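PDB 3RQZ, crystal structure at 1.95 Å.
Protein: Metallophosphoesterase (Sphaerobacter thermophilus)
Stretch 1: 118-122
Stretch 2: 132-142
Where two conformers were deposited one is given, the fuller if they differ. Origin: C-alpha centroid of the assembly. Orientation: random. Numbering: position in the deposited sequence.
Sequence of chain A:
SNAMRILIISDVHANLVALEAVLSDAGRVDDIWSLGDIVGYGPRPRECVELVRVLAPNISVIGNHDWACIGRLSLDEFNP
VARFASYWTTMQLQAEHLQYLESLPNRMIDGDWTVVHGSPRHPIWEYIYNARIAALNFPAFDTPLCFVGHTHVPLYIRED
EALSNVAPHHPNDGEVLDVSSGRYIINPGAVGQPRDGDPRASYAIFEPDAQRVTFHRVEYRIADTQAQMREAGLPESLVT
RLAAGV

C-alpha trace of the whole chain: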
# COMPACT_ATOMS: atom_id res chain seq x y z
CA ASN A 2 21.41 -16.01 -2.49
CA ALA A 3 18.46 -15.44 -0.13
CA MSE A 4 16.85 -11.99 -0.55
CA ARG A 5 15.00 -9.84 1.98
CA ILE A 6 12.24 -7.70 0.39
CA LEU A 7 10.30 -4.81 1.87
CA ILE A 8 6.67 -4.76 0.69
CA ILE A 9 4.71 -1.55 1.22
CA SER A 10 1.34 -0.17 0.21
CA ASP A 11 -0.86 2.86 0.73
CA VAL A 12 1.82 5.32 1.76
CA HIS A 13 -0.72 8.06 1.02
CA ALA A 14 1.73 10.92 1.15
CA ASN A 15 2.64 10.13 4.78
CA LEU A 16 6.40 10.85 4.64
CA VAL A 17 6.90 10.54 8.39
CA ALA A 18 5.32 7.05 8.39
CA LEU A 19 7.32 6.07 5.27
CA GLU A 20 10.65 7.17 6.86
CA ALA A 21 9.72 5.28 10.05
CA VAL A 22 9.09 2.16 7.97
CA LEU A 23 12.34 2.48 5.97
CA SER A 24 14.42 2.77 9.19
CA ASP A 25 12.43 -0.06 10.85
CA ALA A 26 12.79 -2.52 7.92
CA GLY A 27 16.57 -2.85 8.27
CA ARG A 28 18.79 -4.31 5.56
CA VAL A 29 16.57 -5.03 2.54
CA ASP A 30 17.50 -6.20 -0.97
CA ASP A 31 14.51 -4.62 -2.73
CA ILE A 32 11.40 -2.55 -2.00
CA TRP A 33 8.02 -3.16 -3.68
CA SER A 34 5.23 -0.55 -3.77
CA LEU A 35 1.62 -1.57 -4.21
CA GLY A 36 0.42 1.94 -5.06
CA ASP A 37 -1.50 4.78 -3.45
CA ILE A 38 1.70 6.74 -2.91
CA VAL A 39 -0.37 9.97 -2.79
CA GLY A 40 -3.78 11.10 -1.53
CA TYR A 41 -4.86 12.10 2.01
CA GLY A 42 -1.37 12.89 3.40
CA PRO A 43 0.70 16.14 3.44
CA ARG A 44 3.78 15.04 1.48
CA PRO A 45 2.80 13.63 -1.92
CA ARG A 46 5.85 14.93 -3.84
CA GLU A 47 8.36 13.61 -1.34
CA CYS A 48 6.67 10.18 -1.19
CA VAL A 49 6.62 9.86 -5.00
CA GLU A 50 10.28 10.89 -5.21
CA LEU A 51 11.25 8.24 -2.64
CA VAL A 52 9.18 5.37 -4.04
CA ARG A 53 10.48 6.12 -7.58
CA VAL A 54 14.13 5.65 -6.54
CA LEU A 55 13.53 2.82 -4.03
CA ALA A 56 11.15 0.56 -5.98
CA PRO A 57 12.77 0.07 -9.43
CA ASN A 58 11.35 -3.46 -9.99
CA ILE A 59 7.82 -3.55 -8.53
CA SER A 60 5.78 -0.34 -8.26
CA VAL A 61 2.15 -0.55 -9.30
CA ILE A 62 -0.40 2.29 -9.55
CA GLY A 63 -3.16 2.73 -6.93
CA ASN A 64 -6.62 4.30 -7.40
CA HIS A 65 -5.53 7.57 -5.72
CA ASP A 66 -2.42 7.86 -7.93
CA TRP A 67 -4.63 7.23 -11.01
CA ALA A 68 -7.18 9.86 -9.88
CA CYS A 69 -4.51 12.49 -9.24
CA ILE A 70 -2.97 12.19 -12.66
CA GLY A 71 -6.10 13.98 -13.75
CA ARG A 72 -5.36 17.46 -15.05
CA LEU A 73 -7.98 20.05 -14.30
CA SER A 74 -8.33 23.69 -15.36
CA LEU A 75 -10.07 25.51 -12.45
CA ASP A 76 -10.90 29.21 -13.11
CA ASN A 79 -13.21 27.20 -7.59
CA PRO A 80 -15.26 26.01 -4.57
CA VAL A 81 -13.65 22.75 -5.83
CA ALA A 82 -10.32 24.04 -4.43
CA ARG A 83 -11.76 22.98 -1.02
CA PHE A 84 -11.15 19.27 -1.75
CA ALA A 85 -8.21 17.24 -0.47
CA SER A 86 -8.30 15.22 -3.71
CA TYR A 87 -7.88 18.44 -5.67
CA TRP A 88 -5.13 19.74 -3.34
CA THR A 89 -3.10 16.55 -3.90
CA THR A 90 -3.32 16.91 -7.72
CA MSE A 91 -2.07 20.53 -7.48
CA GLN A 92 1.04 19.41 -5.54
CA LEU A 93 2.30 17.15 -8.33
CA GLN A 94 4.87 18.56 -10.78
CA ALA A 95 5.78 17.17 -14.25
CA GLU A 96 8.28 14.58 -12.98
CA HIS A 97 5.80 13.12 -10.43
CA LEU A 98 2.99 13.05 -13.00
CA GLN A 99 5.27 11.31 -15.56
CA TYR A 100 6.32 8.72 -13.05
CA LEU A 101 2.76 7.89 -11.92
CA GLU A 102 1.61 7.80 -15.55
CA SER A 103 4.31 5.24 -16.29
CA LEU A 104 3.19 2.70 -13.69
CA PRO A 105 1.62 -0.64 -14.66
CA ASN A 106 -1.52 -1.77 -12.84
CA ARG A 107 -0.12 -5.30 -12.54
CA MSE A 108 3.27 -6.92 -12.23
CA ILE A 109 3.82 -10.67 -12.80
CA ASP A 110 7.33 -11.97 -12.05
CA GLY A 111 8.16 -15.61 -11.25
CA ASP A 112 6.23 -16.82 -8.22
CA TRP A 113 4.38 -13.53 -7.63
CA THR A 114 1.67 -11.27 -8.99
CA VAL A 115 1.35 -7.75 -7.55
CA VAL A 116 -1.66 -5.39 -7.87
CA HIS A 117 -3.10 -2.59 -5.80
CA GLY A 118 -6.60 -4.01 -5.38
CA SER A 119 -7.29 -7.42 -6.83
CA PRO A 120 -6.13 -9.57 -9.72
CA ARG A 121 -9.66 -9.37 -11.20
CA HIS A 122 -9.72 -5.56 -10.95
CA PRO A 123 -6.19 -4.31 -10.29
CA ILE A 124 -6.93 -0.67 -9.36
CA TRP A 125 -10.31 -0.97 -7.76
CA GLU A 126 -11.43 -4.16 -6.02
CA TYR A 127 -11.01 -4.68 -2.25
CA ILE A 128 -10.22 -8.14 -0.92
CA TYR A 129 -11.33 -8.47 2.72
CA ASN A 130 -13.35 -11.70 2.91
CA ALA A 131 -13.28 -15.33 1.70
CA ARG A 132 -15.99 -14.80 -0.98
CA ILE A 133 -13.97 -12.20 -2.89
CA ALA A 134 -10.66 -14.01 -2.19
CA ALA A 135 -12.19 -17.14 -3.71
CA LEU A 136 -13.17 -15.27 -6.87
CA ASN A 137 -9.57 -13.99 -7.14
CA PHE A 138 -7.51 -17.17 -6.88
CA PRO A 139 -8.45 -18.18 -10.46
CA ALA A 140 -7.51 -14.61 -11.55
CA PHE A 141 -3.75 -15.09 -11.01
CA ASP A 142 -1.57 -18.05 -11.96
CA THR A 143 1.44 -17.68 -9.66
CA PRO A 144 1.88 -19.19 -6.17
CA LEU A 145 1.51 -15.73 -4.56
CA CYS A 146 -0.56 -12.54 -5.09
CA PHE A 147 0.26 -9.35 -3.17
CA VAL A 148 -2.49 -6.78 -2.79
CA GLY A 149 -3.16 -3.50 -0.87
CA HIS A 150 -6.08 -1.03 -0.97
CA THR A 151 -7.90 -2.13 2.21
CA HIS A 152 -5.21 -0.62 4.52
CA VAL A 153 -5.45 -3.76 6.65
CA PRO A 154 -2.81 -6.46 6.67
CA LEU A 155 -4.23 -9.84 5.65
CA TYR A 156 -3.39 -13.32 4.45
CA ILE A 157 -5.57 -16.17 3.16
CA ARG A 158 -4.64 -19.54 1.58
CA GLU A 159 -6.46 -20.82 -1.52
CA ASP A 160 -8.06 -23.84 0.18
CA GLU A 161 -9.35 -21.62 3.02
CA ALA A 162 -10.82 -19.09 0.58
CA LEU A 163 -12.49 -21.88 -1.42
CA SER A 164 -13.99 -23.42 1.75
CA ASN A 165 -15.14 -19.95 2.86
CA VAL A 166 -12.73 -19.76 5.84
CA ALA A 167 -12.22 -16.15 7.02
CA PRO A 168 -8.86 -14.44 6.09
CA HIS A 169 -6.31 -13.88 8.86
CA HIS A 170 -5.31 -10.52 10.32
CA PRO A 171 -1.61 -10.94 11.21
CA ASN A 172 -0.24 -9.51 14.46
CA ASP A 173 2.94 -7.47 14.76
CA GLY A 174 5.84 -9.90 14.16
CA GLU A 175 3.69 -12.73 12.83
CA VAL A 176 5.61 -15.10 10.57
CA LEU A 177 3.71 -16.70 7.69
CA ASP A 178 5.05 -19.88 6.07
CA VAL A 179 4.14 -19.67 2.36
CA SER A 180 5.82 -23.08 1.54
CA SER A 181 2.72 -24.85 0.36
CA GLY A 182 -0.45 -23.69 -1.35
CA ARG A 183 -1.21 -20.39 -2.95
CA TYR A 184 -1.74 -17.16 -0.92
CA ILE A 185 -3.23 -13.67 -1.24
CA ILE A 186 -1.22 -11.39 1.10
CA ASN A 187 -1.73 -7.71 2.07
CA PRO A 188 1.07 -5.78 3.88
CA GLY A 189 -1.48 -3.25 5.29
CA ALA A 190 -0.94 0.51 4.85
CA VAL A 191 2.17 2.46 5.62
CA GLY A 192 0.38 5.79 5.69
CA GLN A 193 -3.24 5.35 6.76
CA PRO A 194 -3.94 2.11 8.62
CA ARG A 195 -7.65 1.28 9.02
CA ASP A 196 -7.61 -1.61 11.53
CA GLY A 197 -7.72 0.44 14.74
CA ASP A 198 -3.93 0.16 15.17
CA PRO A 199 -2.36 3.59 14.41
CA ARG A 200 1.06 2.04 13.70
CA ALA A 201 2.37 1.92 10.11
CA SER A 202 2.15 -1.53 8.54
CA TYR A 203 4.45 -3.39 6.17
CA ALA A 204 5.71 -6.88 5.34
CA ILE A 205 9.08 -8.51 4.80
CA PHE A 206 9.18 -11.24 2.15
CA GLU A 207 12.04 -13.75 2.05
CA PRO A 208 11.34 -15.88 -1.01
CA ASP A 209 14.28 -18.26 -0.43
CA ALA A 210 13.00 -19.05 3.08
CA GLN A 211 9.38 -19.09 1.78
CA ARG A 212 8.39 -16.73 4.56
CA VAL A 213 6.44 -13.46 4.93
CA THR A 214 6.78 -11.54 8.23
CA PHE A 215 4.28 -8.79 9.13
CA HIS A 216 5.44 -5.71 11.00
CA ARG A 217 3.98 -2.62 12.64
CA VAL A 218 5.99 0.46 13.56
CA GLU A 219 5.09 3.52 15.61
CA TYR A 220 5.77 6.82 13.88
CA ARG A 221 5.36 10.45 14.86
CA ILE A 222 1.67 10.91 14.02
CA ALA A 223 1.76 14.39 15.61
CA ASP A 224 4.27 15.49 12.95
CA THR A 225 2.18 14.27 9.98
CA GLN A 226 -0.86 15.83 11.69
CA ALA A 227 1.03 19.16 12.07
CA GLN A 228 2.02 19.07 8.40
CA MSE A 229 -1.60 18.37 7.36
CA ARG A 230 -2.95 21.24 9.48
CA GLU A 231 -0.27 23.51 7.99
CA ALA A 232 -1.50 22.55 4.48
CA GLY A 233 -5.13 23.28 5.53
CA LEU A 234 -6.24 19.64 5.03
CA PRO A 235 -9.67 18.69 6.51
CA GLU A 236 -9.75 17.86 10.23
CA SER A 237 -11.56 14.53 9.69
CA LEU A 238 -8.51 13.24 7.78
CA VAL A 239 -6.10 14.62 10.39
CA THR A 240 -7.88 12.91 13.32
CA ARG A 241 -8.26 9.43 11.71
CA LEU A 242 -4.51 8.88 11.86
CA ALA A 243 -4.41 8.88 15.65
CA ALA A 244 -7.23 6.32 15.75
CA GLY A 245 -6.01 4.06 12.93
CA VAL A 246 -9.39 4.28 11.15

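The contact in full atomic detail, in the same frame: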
# COMPACT_ATOMS: atom_id res chain seq x y z
N GLY A 118 -5.29 -3.61 -5.91
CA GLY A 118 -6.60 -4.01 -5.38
C GLY A 118 -6.81 -5.51 -5.49
O GLY A 118 -6.70 -6.25 -4.51
N SER A 119 -7.08 -6.00 -6.69
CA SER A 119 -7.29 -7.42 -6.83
C SER A 119 -6.85 -7.89 -8.21
O SER A 119 -6.81 -7.09 -9.16
CB SER A 119 -8.76 -7.78 -6.59
OG SER A 119 -9.46 -7.67 -7.81
N PRO A 120 -6.51 -9.19 -8.35
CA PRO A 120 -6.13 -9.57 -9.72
C PRO A 120 -7.28 -9.57 -10.74
O PRO A 120 -7.04 -9.51 -11.96
CB PRO A 120 -5.48 -10.95 -9.54
CG PRO A 120 -5.90 -11.42 -8.21
CD PRO A 120 -6.09 -10.20 -7.37
N ARG A 121 -8.54 -9.60 -10.27
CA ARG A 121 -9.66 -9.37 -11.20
C ARG A 121 -9.74 -7.92 -11.66
O ARG A 121 -9.98 -7.65 -12.85
CB ARG A 121 -11.02 -9.75 -10.58
CG ARG A 121 -11.19 -11.20 -10.27
CD ARG A 121 -12.67 -11.55 -10.22
NE ARG A 121 -13.34 -10.82 -9.16
CZ ARG A 121 -14.62 -10.97 -8.86
NH1 ARG A 121 -15.16 -10.25 -7.88
NH2 ARG A 121 -15.35 -11.85 -9.53
N HIS A 122 -9.59 -7.00 -10.70
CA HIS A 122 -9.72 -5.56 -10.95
C HIS A 122 -8.60 -4.81 -10.26
O HIS A 122 -8.79 -4.31 -9.16
CB HIS A 122 -11.09 -5.08 -10.43
CG HIS A 122 -12.23 -5.88 -10.97
ND1 HIS A 122 -12.65 -5.77 -12.28
CD2 HIS A 122 -13.02 -6.83 -10.41
CE1 HIS A 122 -13.66 -6.59 -12.49
NE2 HIS A 122 -13.91 -7.25 -11.37
N ARG A 132 -15.18 -14.87 0.25
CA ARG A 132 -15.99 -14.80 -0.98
C ARG A 132 -15.22 -14.17 -2.14
O ARG A 132 -15.09 -14.75 -3.22
CB ARG A 132 -17.26 -13.98 -0.69
CG ARG A 132 -18.37 -14.11 -1.71
CD ARG A 132 -19.63 -13.41 -1.21
NE ARG A 132 -19.69 -13.47 0.26
CZ ARG A 132 -19.56 -12.41 1.05
NH1 ARG A 132 -19.41 -11.21 0.54
NH2 ARG A 132 -19.61 -12.57 2.37
N ILE A 133 -14.69 -12.97 -1.89
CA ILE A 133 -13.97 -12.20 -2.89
C ILE A 133 -12.59 -12.84 -3.10
O ILE A 133 -12.14 -12.94 -4.23
CB ILE A 133 -13.95 -10.66 -2.60
CG1 ILE A 133 -15.39 -10.09 -2.53
CG2 ILE A 133 -13.09 -9.90 -3.61
CD1 ILE A 133 -16.25 -10.25 -3.89
N ALA A 134 -11.97 -13.33 -2.03
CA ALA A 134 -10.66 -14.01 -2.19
C ALA A 134 -10.80 -15.20 -3.13
O ALA A 134 -9.99 -15.39 -4.06
CB ALA A 134 -10.11 -14.48 -0.83
N ALA A 135 -11.87 -15.96 -2.91
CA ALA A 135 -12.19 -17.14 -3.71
C ALA A 135 -12.34 -16.82 -5.19
O ALA A 135 -11.85 -17.55 -6.05
CB ALA A 135 -13.48 -17.84 -3.13
N LEU A 136 -12.99 -15.70 -5.49
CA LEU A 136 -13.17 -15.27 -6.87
C LEU A 136 -11.84 -14.82 -7.51
O LEU A 136 -11.73 -14.72 -8.73
CB LEU A 136 -14.25 -14.16 -6.94
CG LEU A 136 -15.70 -14.60 -6.64
CD1 LEU A 136 -16.58 -13.43 -6.17
CD2 LEU A 136 -16.38 -15.35 -7.81
N ASN A 137 -10.84 -14.57 -6.68
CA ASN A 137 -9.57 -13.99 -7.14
C ASN A 137 -8.43 -14.96 -7.34
O ASN A 137 -7.50 -14.68 -8.12
CB ASN A 137 -9.16 -12.80 -6.25
CG ASN A 137 -9.73 -11.50 -6.76
OD1 ASN A 137 -9.25 -10.97 -7.75
ND2 ASN A 137 -10.75 -10.98 -6.08
N PHE A 138 -8.51 -16.11 -6.68
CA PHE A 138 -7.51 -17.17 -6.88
C PHE A 138 -7.41 -17.69 -8.31
O PHE A 138 -6.30 -17.88 -8.79
CB PHE A 138 -7.68 -18.31 -5.86
CG PHE A 138 -7.01 -18.01 -4.54
CD1 PHE A 138 -5.63 -18.15 -4.40
CD2 PHE A 138 -7.76 -17.58 -3.43
CE1 PHE A 138 -4.99 -17.85 -3.18
CE2 PHE A 138 -7.13 -17.30 -2.22
CZ PHE A 138 -5.73 -17.45 -2.09
N PRO A 139 -8.55 -17.85 -9.03
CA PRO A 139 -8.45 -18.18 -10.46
C PRO A 139 -7.92 -17.04 -11.34
O PRO A 139 -7.51 -17.29 -12.48
CB PRO A 139 -9.90 -18.53 -10.86
CG PRO A 139 -10.63 -18.80 -9.55
CD PRO A 139 -9.94 -17.87 -8.55
N ALA A 140 -7.92 -15.81 -10.81
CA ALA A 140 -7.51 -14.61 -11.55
C ALA A 140 -5.98 -14.33 -11.58
O ALA A 140 -5.53 -13.40 -12.24
CB ALA A 140 -8.29 -13.36 -11.04
N PHE A 141 -5.19 -15.13 -10.87
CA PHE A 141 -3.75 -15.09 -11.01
C PHE A 141 -3.24 -16.52 -11.06
O PHE A 141 -3.91 -17.42 -10.55
CB PHE A 141 -3.06 -14.25 -9.91
CG PHE A 141 -3.10 -14.88 -8.53
CD1 PHE A 141 -4.23 -14.78 -7.73
CD2 PHE A 141 -1.98 -15.56 -8.05
CE1 PHE A 141 -4.26 -15.34 -6.42
CE2 PHE A 141 -1.98 -16.13 -6.76
CZ PHE A 141 -3.13 -16.04 -5.94
N ASP A 142 -2.08 -16.72 -11.67
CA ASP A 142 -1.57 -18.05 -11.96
C ASP A 142 -0.16 -18.27 -11.36
O ASP A 142 0.60 -19.11 -11.82
CB ASP A 142 -1.59 -18.29 -13.48
CG ASP A 142 -0.82 -17.22 -14.27
OD1 ASP A 142 -0.16 -16.35 -13.66
OD2 ASP A 142 -0.86 -17.25 -15.52

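A short irregular loop, 118-122, rests against the last turn of a helix and the helical-looking turn that follows it. The CA atoms nearest each other across the contact are those of Pro120 and Ala140, 5.5 Å apart, and the small contact, 363 Å² summed over both sides, is organised around one buried polar side chain, Asn137.

Asn137 supplies the one hydrogen bond between the stretches: Arg121 N donates to Asn137 OD1 at 3.0 Å, with an angle of 153° at the hydrogen. The CA-to-CB bond of Asn137 points sideways to the loop, and its chi1 of -89°, on the m side, with chi2 of -74° brings the amide in to meet it. The other end of the amide is tied to its own helix, where Asn137 ND2 donates to Ile133 O at 3.0 Å. The acceptor OD1 faces the loop, while ND2, besides its bond to Ile133 O, is also bonded elsewhere in the structure; this pattern is consistent with the amide orientation modelled. Pro120 N also lies 3.3 Å from Asn137 OD1, but a proline nitrogen in a chain has no hydrogen to give; the bond comes from the next residue, Arg121 N.

The loop is braced from within. Ser119, with chi1 of 88° (p), places its hydroxyl where His122 N donates to Ser119 OG at 3.0 Å; a weak backbone bond from Ser119 N to His122 O, 3.4 Å, joins the same two residues. This local closure helps hold the turn that presents Pro120 and the Arg121 amide.

Pro120 forms the apolar centre, pointing toward the second stretch. Pro120 CB packs 4.0 Å from Ala140 CB, and Pro120 CG lies 3.8 Å from Phe141 CD1, meeting that ring obliquely. The Pro120 ring is puckered C-gamma endo. Ala140 meets the proline with its methyl and, closer still, its carbonyl, Pro120 CB lying 3.6 Å from Ala140 O; Phe141, at chi1 of 70° (p), sets its ring beside the proline.

Arg121 contributes the largest covered area, 100 Å². Its CA-to-CB bond points sideways, and the m, t, m sequence of chi1 to chi3 carries the chain along the helix. The aliphatic part packs first: Arg121 CG sits 3.7 Å from Ala140 CB, and Arg121 CD is 3.6 Å from Leu136 O. Farther out, Leu136 CB covers one face of the guanidinium, 3.6 Å from Arg121 NH2, while Ile133 CD1 approaches Arg121 NH1 at 4.1 Å. The flat face of the group can accept hydrocarbon while its N-H bonds lie in plane, and NE and NH1 find hydrogen bonds elsewhere in the structure.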